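Local coordinates for haloacid delahogenase-like family hydrolase (Xanthomonas campestris pv. campestris, PDB 2PKE), which probably acts as a magnesium-dependent phosphatase of the haloacid dehalogenase superfamily, at residues A[224-228]-A[242-246]. Residues are numbered along the deposited sequence; the frame is centred on the assembly and turned at random. Where two conformers were deposited one is given.
Sequences EPRLR and ALDAQ
Arg-228 lays one face of its guanidinium over the Leu-243 methyl, NH1 to CD2 3.7 Å, while the edge meets the Gln-246 amide: NH2 donates to OE1 at 2.7 Å, NH1 more weakly at 3.4 Å. An m chi1 and m chi2 fold the arginine back so that NH1 also reaches Pro-225 O of its own segment at 3.3 Å. Gln-246, extended from the helix (chi1 and chi2 both t), completes the network with NE2 giving a 2.9 Å hydrogen bond to Pro-225 O. That carbonyl sits in a type I turn from Glu-224 to Leu-227, where Glu-224 OE2 takes Arg-226 N at 3.1 Å. Arg-226 and Leu-243 lie nearest in the backbone, CA to CA 7.4 Å; the CA-to-CB bond of Arg-226 points away from the helix, and its guanidinium hydrogen-bonds Gly-200 O through NH2 and makes a cation-pi contact with Trp-202. In this Rossmann-like HAD core, the turn leads into edge strand 227-229, parallel to strand 202-205; helix 236-250 packs Leu-243 onto Trp-202 and Ile-204, and Leu-227 touches Val-193 of helix 189-198.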
loop_
_atom_site.group_PDB
_atom_site.type_symbol
_atom_site.label_atom_id
_atom_site.label_comp_id
_atom_site.label_asym_id
_atom_site.label_seq_id
_atom_site.Cartn_x
_atom_site.Cartn_y
_atom_site.Cartn_z
ATOM N N GLU A 224 -24.646 5.738 22.866
ATOM C CA GLU A 224 -23.361 5.027 22.837
ATOM C C GLU A 224 -22.308 5.709 23.727
ATOM O O GLU A 224 -21.710 6.697 23.327
ATOM C CB GLU A 224 -22.844 4.936 21.387
ATOM C CG GLU A 224 -21.459 4.337 21.257
ATOM C CD GLU A 224 -21.326 3.020 22.000
ATOM O OE1 GLU A 224 -22.018 2.082 21.571
ATOM O OE2 GLU A 224 -20.566 2.930 23.005
ATOM N N PRO A 225 -22.094 5.182 24.941
ATOM C CA PRO A 225 -21.260 5.878 25.922
ATOM C C PRO A 225 -19.768 5.988 25.603
ATOM O O PRO A 225 -19.120 6.864 26.154
ATOM C CB PRO A 225 -21.462 5.058 27.204
ATOM C CG PRO A 225 -21.864 3.690 26.733
ATOM C CD PRO A 225 -22.653 3.924 25.478
ATOM N N ARG A 226 -19.235 5.148 24.716
ATOM C CA ARG A 226 -17.810 5.164 24.383
ATOM C C ARG A 226 -17.472 6.015 23.135
ATOM O O ARG A 226 -16.365 5.959 22.641
ATOM C CB ARG A 226 -17.301 3.757 24.142
ATOM C CG ARG A 226 -17.591 2.799 25.288
ATOM C CD ARG A 226 -17.076 1.390 24.916
ATOM N NE ARG A 226 -15.631 1.250 25.165
ATOM C CZ ARG A 226 -15.078 1.197 26.375
ATOM N NH1 ARG A 226 -15.813 1.296 27.475
ATOM N NH2 ARG A 226 -13.766 1.047 26.492
ATOM N N LEU A 227 -18.437 6.788 22.661
ATOM C CA LEU A 227 -18.281 7.645 21.519
ATOM C C LEU A 227 -18.666 9.083 21.916
ATOM O O LEU A 227 -19.570 9.274 22.722
ATOM C CB LEU A 227 -19.280 7.136 20.483
ATOM C CG LEU A 227 -19.603 7.892 19.238
ATOM C CD1 LEU A 227 -18.338 7.928 18.451
ATOM C CD2 LEU A 227 -20.664 7.115 18.494
ATOM N N ARG A 228 -17.969 10.062 21.349
ATOM C CA ARG A 228 -18.395 11.483 21.358
ATOM C C ARG A 228 -18.567 11.912 19.921
ATOM O O ARG A 228 -17.766 11.540 19.049
ATOM C CB ARG A 228 -17.336 12.376 21.990
ATOM C CG ARG A 228 -16.998 12.045 23.422
ATOM C CD ARG A 228 -18.100 12.497 24.360
ATOM N NE ARG A 228 -17.717 12.247 25.750
ATOM C CZ ARG A 228 -17.937 11.113 26.409
ATOM N NH1 ARG A 228 -18.545 10.067 25.823
ATOM N NH2 ARG A 228 -17.512 11.016 27.667
ATOM N N ALA A 242 -12.111 13.961 27.912
ATOM C CA ALA A 242 -13.338 13.528 28.532
ATOM C C ALA A 242 -13.412 12.005 28.484
ATOM O O ALA A 242 -13.806 11.376 29.469
ATOM C CB ALA A 242 -14.601 14.167 27.814
ATOM N N LEU A 243 -13.025 11.431 27.344
ATOM C CA LEU A 243 -12.981 9.981 27.173
ATOM C C LEU A 243 -11.963 9.366 28.108
ATOM O O LEU A 243 -12.236 8.329 28.718
ATOM C CB LEU A 243 -12.737 9.599 25.716
ATOM C CG LEU A 243 -13.990 9.854 24.816
ATOM C CD1 LEU A 243 -13.551 9.755 23.312
ATOM C CD2 LEU A 243 -15.126 8.923 25.168
ATOM N N ASP A 244 -10.812 10.015 28.240
ATOM C CA ASP A 244 -9.806 9.578 29.151
ATOM C C ASP A 244 -10.295 9.578 30.579
ATOM O O ASP A 244 -9.977 8.673 31.321
ATOM C CB ASP A 244 -8.583 10.453 29.002
ATOM C CG ASP A 244 -7.378 9.950 29.796
ATOM O OD1 ASP A 244 -7.428 8.915 30.468
ATOM O OD2 ASP A 244 -6.368 10.645 29.739
ATOM N N ALA A 245 -11.050 10.593 30.972
ATOM C CA ALA A 245 -11.574 10.659 32.336
ATOM C C ALA A 245 -12.507 9.473 32.618
ATOM O O ALA A 245 -12.379 8.818 33.626
ATOM C CB ALA A 245 -12.280 11.966 32.574
ATOM N N GLN A 246 -13.418 9.210 31.683
ATOM C CA GLN A 246 -14.378 8.099 31.745
ATOM C C GLN A 246 -13.648 6.758 31.831
ATOM O O GLN A 246 -13.969 5.897 32.658
ATOM C CB GLN A 246 -15.246 8.178 30.485
ATOM C CG GLN A 246 -16.400 7.163 30.388
ATOM C CD GLN A 246 -17.351 7.402 29.170
ATOM O OE1 GLN A 246 -17.326 8.447 28.528
ATOM N NE2 GLN A 246 -18.158 6.380 28.851
#